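PDB 3K7Y: aspartate aminotransferase from Plasmodium falciparum, which probably catalyses the reversible, pyridoxal-phosphate-dependent transfer of an amino group between L-aspartate and 2-oxoglutarate, yielding oxaloacetate and L-glutamate. Local coordinates for residues L163-L168 with I200-H205; Y254-G259 with V290-R295. All blocks are in the same frame, centred on the assembly; numbering follows the deposited sequence.

Interaction 1: L163-L168 with I200-H205; sequences LFLNDL and IEIVLH
Ile202 meets Leu165 and Leu168 with two different branches, and its first torsion decides which branch goes where. With chi1 at -52°, CG1 lies beside the backbone N while CG2 stands anti to it. The chain beyond CG1 then runs extended, chi2 -169°, which carries CD1 across to Leu165 and leaves CG2 for the last turn of the 163-168 segment. Leu165 CG, like Ile202 CG1, lies beside its backbone N, and Leu165 CD2 comes to 3.6 Å from Ile202 CD1. Ile202 CD1 also lies 3.8 Å from Leu165 CB, so it rests against the flank of the leucine, and the two side chains cross at about a right angle. The second branch settles on Leu168: Ile202 CG2 is 3.4 Å from the backbone O of Leu168 and 4.2 Å from Leu168 CG. The example illustrates how one beta-branched residue can serve two positions a helical turn apart on a partner helix, by van der Waals contact with two leucine side chains and a backbone carbonyl. Leu165 also packs on Glu198 and Ile199, one turn earlier on the helix of Ile202, while Leu168 reaches Ile149 of the strand 145-153. Phe164 meets Phe151 of that strand edge-to-face. Helix 161-170 leads into strand 176-179, and helix 193-206 joins that strand to the parallel strand 209-214 in a beta-alpha-beta crossover; neighbouring helices packed on a largely parallel sheet are characteristic of the large domain of fold-type I pyridoxal-phosphate enzymes.

Interaction 2: Y254-G259 with V290-R295; sequences YGERAG and VIHTNR. With PLP (pyridoxal-5'-phosphate), chain B.
Glu256 lies along the methyl group of Thr293, and its side chain keeps that company from root to tip. Glu256 CB is 3.7 Å from Thr293 CG2, and Glu256 CG, the next atom, is 3.5 Å from the same Thr293 CG2. A bend at chi2, 14°, keeps the chain from extending past the threonine, so that Glu256 CD lies 3.9 Å and Glu256 OE1 3.4 Å from Thr293 CG2. The carboxylate then reaches the imidazole of His292, where Glu256 OE1 comes to 3.8 Å from His292 CD2; the two planes stand 75° apart and the approach is oblique. The backbone O of Glu256 borders Thr293 CG2 as well. Within the chain the contact is therefore one of van der Waals packing around a methyl, while OE1 of the buried glutamate is satisfied across the dimer: it accepts a hydrogen bond from the backbone N of His292 of the second subunit, and the two His292 rings stack on each other. The next residue, Arg257, sends its side chain away from the helix to the cofactor. Its guanidinium presents an edge to the phosphate, Arg257 NH1 donating to O1P of PLP at 3.2 Å and Arg257 NH2 to O3P of PLP at 3.0 Å, both nearly straight. This arginine-phosphate pairing is a feature of the aminotransferase family's cofactor site, where Ser246, Ser248 and Thr107 also hold PLP. NH2 also donates to the backbone O of Tyr286 of the second subunit, which helps to fix the group's orientation. The turn 254-257 thus lies between the phosphate and the start of helix 291-302 and leads into strand 258-264; Thr293 also packs on Gln102 of the adjoining strand 98-104, and His292 on Asp56 of helix 50-62.

Both contacts are buried and join a helix to another part of the chain, but they lie on opposite sides of its centre, with their own centres 36 Å apart, and share no helix or strand. Among side chains, interaction 1 is aliphatic; it sets helix against helix and is touched by no other subunit, in the outer layer on the sheet, away from the cofactor. Interaction 2 sets the turn that precedes a strand against the start of a helix, mixes a methyl with carboxylate and imidazole, and is completed by the second subunit. Chemistry thus follows place: apolar branches between helices, polar and charged groups where dimer interface and phosphate site meet.

Interaction 1: L163-L168 with I200-H205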
ATOM      1  N   LEU A 163      37.727  -7.186  -5.564  1.00 71.07           N
ATOM      2  CA  LEU A 163      37.194  -7.529  -4.245  1.00 70.24           C
ATOM      3  C   LEU A 163      35.691  -7.837  -4.266  1.00 68.98           C
ATOM      4  O   LEU A 163      35.203  -8.606  -3.442  1.00 68.98           O
ATOM      5  CB  LEU A 163      37.491  -6.413  -3.238  1.00 70.12           C
ATOM      6  CG  LEU A 163      38.948  -6.166  -2.852  1.00 70.97           C
ATOM      7  CD1 LEU A 163      39.089  -4.803  -2.215  1.00 71.24           C
ATOM      8  CD2 LEU A 163      39.469  -7.239  -1.911  1.00 71.92           C
ATOM      9  N   PHE A 164      34.956  -7.235  -5.192  1.00 68.00           N
ATOM     10  CA  PHE A 164      33.538  -7.541  -5.331  1.00 67.35           C
ATOM     11  C   PHE A 164      33.283  -9.026  -5.694  1.00 67.91           C
ATOM     12  O   PHE A 164      32.451  -9.692  -5.061  1.00 67.19           O
ATOM     13  CB  PHE A 164      32.882  -6.565  -6.327  1.00 66.81           C
ATOM     14  CG  PHE A 164      31.517  -6.995  -6.827  1.00 65.89           C
ATOM     15  CD1 PHE A 164      30.529  -7.433  -5.946  1.00 66.25           C
ATOM     16  CD2 PHE A 164      31.212  -6.931  -8.180  1.00 65.43           C
ATOM     17  CE1 PHE A 164      29.260  -7.830  -6.416  1.00 66.54           C
ATOM     18  CE2 PHE A 164      29.949  -7.320  -8.658  1.00 65.64           C
ATOM     19  CZ  PHE A 164      28.974  -7.773  -7.777  1.00 65.40           C
ATOM     20  N   LEU A 165      34.004  -9.536  -6.694  1.00 69.21           N
ATOM     21  CA  LEU A 165      33.864 -10.936  -7.117  1.00 70.25           C
ATOM     22  C   LEU A 165      34.500 -11.917  -6.149  1.00 71.93           C
ATOM     23  O   LEU A 165      34.088 -13.072  -6.080  1.00 72.37           O
ATOM     24  CB  LEU A 165      34.437 -11.158  -8.507  1.00 70.45           C
ATOM     25  CG  LEU A 165      33.844 -10.330  -9.637  1.00 69.06           C
ATOM     26  CD1 LEU A 165      34.757 -10.415 -10.835  1.00 69.75           C
ATOM     27  CD2 LEU A 165      32.482 -10.809  -9.997  1.00 66.59           C
ATOM     28  N   ASN A 166      35.511 -11.458  -5.421  1.00 73.63           N
ATOM     29  CA  ASN A 166      36.084 -12.219  -4.322  1.00 76.02           C
ATOM     30  C   ASN A 166      35.057 -12.677  -3.300  1.00 76.46           C
ATOM     31  O   ASN A 166      34.928 -13.877  -3.041  1.00 77.48           O
ATOM     32  CB  ASN A 166      37.121 -11.383  -3.601  1.00 76.54           C
ATOM     33  CG  ASN A 166      38.487 -11.854  -3.864  1.00 79.51           C
ATOM     34  OD1 ASN A 166      38.757 -12.463  -4.908  1.00 81.53           O
ATOM     35  ND2 ASN A 166      39.385 -11.594  -2.920  1.00 82.57           N
ATOM     36  N   ASP A 167      34.351 -11.705  -2.716  1.00 76.22           N
ATOM     37  CA  ASP A 167      33.324 -11.959  -1.725  1.00 76.35           C
ATOM     38  C   ASP A 167      32.229 -12.767  -2.370  1.00 75.89           C
ATOM     39  O   ASP A 167      31.759 -13.753  -1.809  1.00 76.37           O
ATOM     40  CB  ASP A 167      32.745 -10.649  -1.200  1.00 75.91           C
ATOM     41  CG  ASP A 167      33.785  -9.771  -0.532  1.00 78.37           C
ATOM     42  OD1 ASP A 167      33.494  -8.562  -0.386  1.00 79.48           O
ATOM     43  OD2 ASP A 167      34.874 -10.277  -0.150  1.00 81.27           O
ATOM     44  N   LEU A 168      31.853 -12.365  -3.577  1.00 75.36           N
ATOM     45  CA  LEU A 168      30.890 -13.119  -4.349  1.00 75.43           C
ATOM     46  C   LEU A 168      31.276 -14.596  -4.478  1.00 77.03           C
ATOM     47  O   LEU A 168      30.425 -15.436  -4.771  1.00 76.99           O
ATOM     48  CB  LEU A 168      30.715 -12.488  -5.724  1.00 74.83           C
ATOM     49  CG  LEU A 168      29.313 -12.613  -6.322  1.00 74.21           C
ATOM     50  CD1 LEU A 168      28.214 -12.377  -5.281  1.00 71.64           C
ATOM     51  CD2 LEU A 168      29.162 -11.624  -7.470  1.00 73.55           C
ATOM     52  N   ILE A 200      28.075 -14.365 -14.192  1.00 73.41           N
ATOM     53  CA  ILE A 200      27.195 -15.446 -14.561  1.00 74.44           C
ATOM     54  C   ILE A 200      27.857 -16.742 -14.145  1.00 75.87           C
ATOM     55  O   ILE A 200      27.207 -17.625 -13.600  1.00 75.96           O
ATOM     56  CB  ILE A 200      26.905 -15.444 -16.067  1.00 75.44           C
ATOM     57  CG1 ILE A 200      26.430 -14.054 -16.520  1.00 74.63           C
ATOM     58  CG2 ILE A 200      25.895 -16.540 -16.435  1.00 75.99           C
ATOM     59  CD1 ILE A 200      25.024 -13.656 -16.070  1.00 73.68           C
ATOM     60  N   GLU A 201      29.165 -16.838 -14.354  1.00 77.42           N
ATOM     61  CA  GLU A 201      29.860 -18.080 -14.032  1.00 79.56           C
ATOM     62  C   GLU A 201      29.925 -18.353 -12.532  1.00 78.94           C
ATOM     63  O   GLU A 201      29.696 -19.489 -12.105  1.00 79.77           O
ATOM     64  CB  GLU A 201      31.255 -18.140 -14.649  1.00 80.83           C
ATOM     65  CG  GLU A 201      31.787 -19.561 -14.625  1.00 84.50           C
ATOM     66  CD  GLU A 201      32.940 -19.787 -15.572  1.00 88.57           C
ATOM     67  OE1 GLU A 201      33.117 -20.953 -15.999  1.00 89.95           O
ATOM     68  OE2 GLU A 201      33.661 -18.804 -15.882  1.00 89.80           O
ATOM     69  N   ILE A 202      30.238 -17.309 -11.758  1.00 77.80           N
ATOM     70  CA  ILE A 202      30.265 -17.371 -10.288  1.00 77.13           C
ATOM     71  C   ILE A 202      28.889 -17.739  -9.739  1.00 76.37           C
ATOM     72  O   ILE A 202      28.753 -18.653  -8.918  1.00 77.03           O
ATOM     73  CB  ILE A 202      30.691 -16.018  -9.646  1.00 76.17           C
ATOM     74  CG1 ILE A 202      32.008 -15.500 -10.241  1.00 76.55           C
ATOM     75  CG2 ILE A 202      30.764 -16.136  -8.109  1.00 75.69           C
ATOM     76  CD1 ILE A 202      32.606 -14.318  -9.473  1.00 75.70           C
ATOM     77  N   VAL A 203      27.877 -17.014 -10.204  1.00 75.20           N
ATOM     78  CA  VAL A 203      26.496 -17.217  -9.778  1.00 74.39           C
ATOM     79  C   VAL A 203      26.017 -18.628 -10.094  1.00 75.61           C
ATOM     80  O   VAL A 203      25.249 -19.196  -9.325  1.00 75.65           O
ATOM     81  CB  VAL A 203      25.549 -16.166 -10.413  1.00 73.40           C
ATOM     82  CG1 VAL A 203      24.078 -16.497 -10.141  1.00 72.80           C
ATOM     83  CG2 VAL A 203      25.883 -14.787  -9.898  1.00 71.68           C
ATOM     84  N   LEU A 204      26.480 -19.188 -11.212  1.00 76.84           N
ATOM     85  CA  LEU A 204      26.155 -20.568 -11.581  1.00 78.44           C
ATOM     86  C   LEU A 204      26.834 -21.610 -10.690  1.00 79.62           C
ATOM     87  O   LEU A 204      26.204 -22.593 -10.290  1.00 80.31           O
ATOM     88  CB  LEU A 204      26.507 -20.840 -13.041  1.00 79.53           C
ATOM     89  CG  LEU A 204      25.488 -20.360 -14.065  1.00 79.04           C
ATOM     90  CD1 LEU A 204      26.150 -20.215 -15.425  1.00 80.29           C
ATOM     91  CD2 LEU A 204      24.297 -21.297 -14.131  1.00 79.61           C
ATOM     92  N   HIS A 205      28.113 -21.401 -10.393  1.00 80.03           N
ATOM     93  CA  HIS A 205      28.846 -22.319  -9.533  1.00 81.42           C
ATOM     94  C   HIS A 205      28.297 -22.302  -8.114  1.00 80.36           C
ATOM     95  O   HIS A 205      28.091 -23.361  -7.522  1.00 81.63           O
ATOM     96  CB  HIS A 205      30.353 -22.027  -9.538  1.00 82.24           C
ATOM     97  CG  HIS A 205      31.177 -23.097  -8.884  1.00 85.85           C
ATOM     98  ND1 HIS A 205      32.071 -22.834  -7.866  1.00 87.28           N
ATOM     99  CD2 HIS A 205      31.233 -24.436  -9.096  1.00 89.45           C
ATOM    100  CE1 HIS A 205      32.649 -23.961  -7.486  1.00 89.48           C
ATOM    101  NE2 HIS A 205      32.157 -24.949  -8.215  1.00 90.96           N
TER

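Interaction 2: Y254-G259 with V290-R295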
ATOM      1  N   TYR A 254       5.709   9.610  -8.945  1.00 63.05           N
ATOM      2  CA  TYR A 254       6.238   9.528  -7.603  1.00 62.02           C
ATOM      3  C   TYR A 254       5.165   9.078  -6.604  1.00 61.59           C
ATOM      4  O   TYR A 254       5.188   7.931  -6.124  1.00 60.50           O
ATOM      5  CB  TYR A 254       6.914  10.840  -7.224  1.00 63.10           C
ATOM      6  CG  TYR A 254       8.130  11.136  -8.100  1.00 63.80           C
ATOM      7  CD1 TYR A 254       9.391  10.636  -7.771  1.00 63.47           C
ATOM      8  CD2 TYR A 254       8.017  11.900  -9.257  1.00 64.04           C
ATOM      9  CE1 TYR A 254      10.502  10.898  -8.572  1.00 62.92           C
ATOM     10  CE2 TYR A 254       9.112  12.163 -10.052  1.00 64.30           C
ATOM     11  CZ  TYR A 254      10.352  11.666  -9.708  1.00 63.88           C
ATOM     12  OH  TYR A 254      11.442  11.938 -10.511  1.00 65.07           O
ATOM     13  N   GLY A 255       4.200   9.951  -6.340  1.00 62.48           N
ATOM     14  CA  GLY A 255       3.151   9.660  -5.367  1.00 61.90           C
ATOM     15  C   GLY A 255       2.181   8.557  -5.743  1.00 61.21           C
ATOM     16  O   GLY A 255       1.439   8.079  -4.891  1.00 60.99           O
ATOM     17  N   GLU A 256       2.166   8.156  -7.010  1.00 61.08           N
ATOM     18  CA  GLU A 256       1.257   7.107  -7.447  1.00 60.95           C
ATOM     19  C   GLU A 256       1.632   5.763  -6.825  1.00 59.53           C
ATOM     20  O   GLU A 256       0.803   4.849  -6.716  1.00 59.51           O
ATOM     21  CB  GLU A 256       1.270   7.021  -8.968  1.00 61.89           C
ATOM     22  CG  GLU A 256       0.079   7.643  -9.714  1.00 64.33           C
ATOM     23  CD  GLU A 256      -0.804   8.562  -8.874  1.00 66.21           C
ATOM     24  OE1 GLU A 256      -1.546   8.060  -7.994  1.00 66.73           O
ATOM     25  OE2 GLU A 256      -0.790   9.782  -9.135  1.00 66.84           O
ATOM     26  N   ARG A 257       2.892   5.677  -6.400  1.00 58.77           N
ATOM     27  CA  ARG A 257       3.512   4.469  -5.841  1.00 57.16           C
ATOM     28  C   ARG A 257       3.416   3.292  -6.802  1.00 57.77           C
ATOM     29  O   ARG A 257       2.953   2.212  -6.415  1.00 58.45           O
ATOM     30  CB  ARG A 257       2.928   4.107  -4.476  1.00 55.67           C
ATOM     31  CG  ARG A 257       2.646   5.295  -3.576  1.00 54.49           C
ATOM     32  CD  ARG A 257       3.903   6.076  -3.219  1.00 52.12           C
ATOM     33  NE  ARG A 257       4.880   5.226  -2.548  1.00 48.68           N
ATOM     34  CZ  ARG A 257       6.001   4.767  -3.102  1.00 46.39           C
ATOM     35  NH1 ARG A 257       6.337   5.092  -4.361  1.00 44.05           N
ATOM     36  NH2 ARG A 257       6.794   3.984  -2.382  1.00 42.39           N
ATOM     37  N   ALA A 258       3.847   3.489  -8.052  1.00 58.44           N
ATOM     38  CA  ALA A 258       3.809   2.394  -9.046  1.00 58.67           C
ATOM     39  C   ALA A 258       5.053   1.485  -8.961  1.00 57.90           C
ATOM     40  O   ALA A 258       6.198   1.965  -9.113  1.00 58.26           O
ATOM     41  CB  ALA A 258       3.630   2.940 -10.459  1.00 59.61           C
ATOM     42  N   GLY A 259       4.830   0.195  -8.691  1.00 56.86           N
ATOM     43  CA  GLY A 259       5.921  -0.784  -8.652  1.00 55.92           C
ATOM     44  C   GLY A 259       5.509  -2.211  -8.986  1.00 56.13           C
ATOM     45  O   GLY A 259       4.326  -2.555  -8.941  1.00 57.05           O
ATOM     46  N   VAL A 290      -3.623  -0.700  -5.841  1.00 57.80           N
ATOM     47  CA  VAL A 290      -4.389   0.418  -6.417  1.00 58.88           C
ATOM     48  C   VAL A 290      -4.750   0.209  -7.897  1.00 60.48           C
ATOM     49  O   VAL A 290      -3.886  -0.039  -8.754  1.00 60.08           O
ATOM     50  CB  VAL A 290      -3.667   1.771  -6.194  1.00 58.13           C
ATOM     51  CG1 VAL A 290      -4.424   2.937  -6.858  1.00 58.99           C
ATOM     52  CG2 VAL A 290      -3.508   2.010  -4.708  1.00 56.47           C
ATOM     53  N   ILE A 291      -6.044   0.305  -8.177  1.00 62.31           N
ATOM     54  CA  ILE A 291      -6.554   0.037  -9.508  1.00 64.36           C
ATOM     55  C   ILE A 291      -6.235   1.198 -10.461  1.00 65.35           C
ATOM     56  O   ILE A 291      -5.890   0.976 -11.619  1.00 66.01           O
ATOM     57  CB  ILE A 291      -8.054  -0.351  -9.436  1.00 66.24           C
ATOM     58  CG1 ILE A 291      -8.435  -1.340 -10.552  1.00 67.28           C
ATOM     59  CG2 ILE A 291      -8.941   0.872  -9.275  1.00 67.72           C
ATOM     60  CD1 ILE A 291      -9.472  -0.872 -11.507  1.00 68.36           C
ATOM     61  N   HIS A 292      -6.288   2.426  -9.954  1.00 64.70           N
ATOM     62  CA  HIS A 292      -5.956   3.595 -10.765  1.00 66.02           C
ATOM     63  C   HIS A 292      -4.555   3.516 -11.327  1.00 64.67           C
ATOM     64  O   HIS A 292      -4.355   3.655 -12.530  1.00 65.14           O
ATOM     65  CB  HIS A 292      -6.101   4.888  -9.964  1.00 67.23           C
ATOM     66  CG  HIS A 292      -5.420   6.065 -10.593  1.00 69.00           C
ATOM     67  ND1 HIS A 292      -6.009   6.832 -11.576  1.00 70.91           N
ATOM     68  CD2 HIS A 292      -4.192   6.603 -10.380  1.00 69.13           C
ATOM     69  CE1 HIS A 292      -5.186   7.800 -11.929  1.00 71.31           C
ATOM     70  NE2 HIS A 292      -4.074   7.681 -11.221  1.00 70.48           N
ATOM     71  N   THR A 293      -3.582   3.304 -10.452  1.00 63.65           N
ATOM     72  CA  THR A 293      -2.200   3.321 -10.884  1.00 62.89           C
ATOM     73  C   THR A 293      -1.941   2.115 -11.769  1.00 62.34           C
ATOM     74  O   THR A 293      -1.088   2.152 -12.630  1.00 62.20           O
ATOM     75  CB  THR A 293      -1.191   3.521  -9.713  1.00 61.74           C
ATOM     76  OG1 THR A 293      -1.181   2.376  -8.864  1.00 62.40           O
ATOM     77  CG2 THR A 293      -1.592   4.725  -8.865  1.00 62.50           C
ATOM     78  N   ASN A 294      -2.733   1.065 -11.604  1.00 63.01           N
ATOM     79  CA  ASN A 294      -2.661  -0.058 -12.524  1.00 63.52           C
ATOM     80  C   ASN A 294      -3.076   0.355 -13.914  1.00 65.23           C
ATOM     81  O   ASN A 294      -2.347   0.134 -14.870  1.00 65.01           O
ATOM     82  CB  ASN A 294      -3.544  -1.210 -12.064  1.00 63.82           C
ATOM     83  CG  ASN A 294      -3.552  -2.360 -13.049  1.00 63.46           C
ATOM     84  OD1 ASN A 294      -3.942  -2.198 -14.207  1.00 64.03           O
ATOM     85  ND2 ASN A 294      -3.126  -3.537 -12.592  1.00 62.22           N
ATOM     86  N   ARG A 295      -4.261   0.947 -14.012  1.00 67.76           N
ATOM     87  CA  ARG A 295      -4.788   1.471 -15.279  1.00 70.30           C
ATOM     88  C   ARG A 295      -3.864   2.502 -15.969  1.00 71.42           C
ATOM     89  O   ARG A 295      -3.552   2.340 -17.146  1.00 72.39           O
ATOM     90  CB  ARG A 295      -6.201   2.036 -15.084  1.00 71.70           C
ATOM     91  CG  ARG A 295      -7.251   0.974 -14.716  1.00 71.80           C
ATOM     92  CD  ARG A 295      -8.569   1.586 -14.224  1.00 71.81           C
ATOM     93  NE  ARG A 295      -9.659   0.608 -14.253  1.00 71.52           N
ATOM     94  CZ  ARG A 295     -10.895   0.826 -13.804  1.00 72.80           C
ATOM     95  NH1 ARG A 295     -11.229   1.991 -13.271  1.00 73.36           N
ATOM     96  NH2 ARG A 295     -11.806  -0.136 -13.888  1.00 73.32           N
TER
HETATM   97  N1  PLP B 406      15.362   1.050  -4.694  1.00 59.51           N
HETATM   98  C2  PLP B 406      16.210   2.102  -4.931  1.00 57.07           C
HETATM   99  C2A PLP B 406      17.636   1.807  -5.200  1.00 55.74           C
HETATM  100  C3  PLP B 406      15.722   3.400  -4.924  1.00 58.25           C
HETATM  101  O3  PLP B 406      16.566   4.452  -5.179  1.00 58.49           O
HETATM  102  C4  PLP B 406      14.371   3.632  -4.663  1.00 59.75           C
HETATM  103  C4A PLP B 406      13.869   5.036  -4.811  1.00 62.37           C
HETATM  104  O4A PLP B 406      13.392   5.394  -5.897  1.00 65.22           O
HETATM  105  C5  PLP B 406      13.490   2.559  -4.427  1.00 60.08           C
HETATM  106  C6  PLP B 406      14.014   1.264  -4.438  1.00 60.52           C
HETATM  107  C5A PLP B 406      11.998   2.705  -4.115  1.00 59.02           C
HETATM  108  O4P PLP B 406      11.238   3.517  -4.994  1.00 57.43           O
HETATM  109  P   PLP B 406       9.694   3.875  -4.657  1.00 56.10           P
HETATM  110  O1P PLP B 406       8.907   4.122  -5.913  1.00 55.19           O
HETATM  111  O2P PLP B 406       9.644   5.173  -3.896  1.00 56.20           O
HETATM  112  O3P PLP B 406       9.105   2.709  -3.896  1.00 53.43           O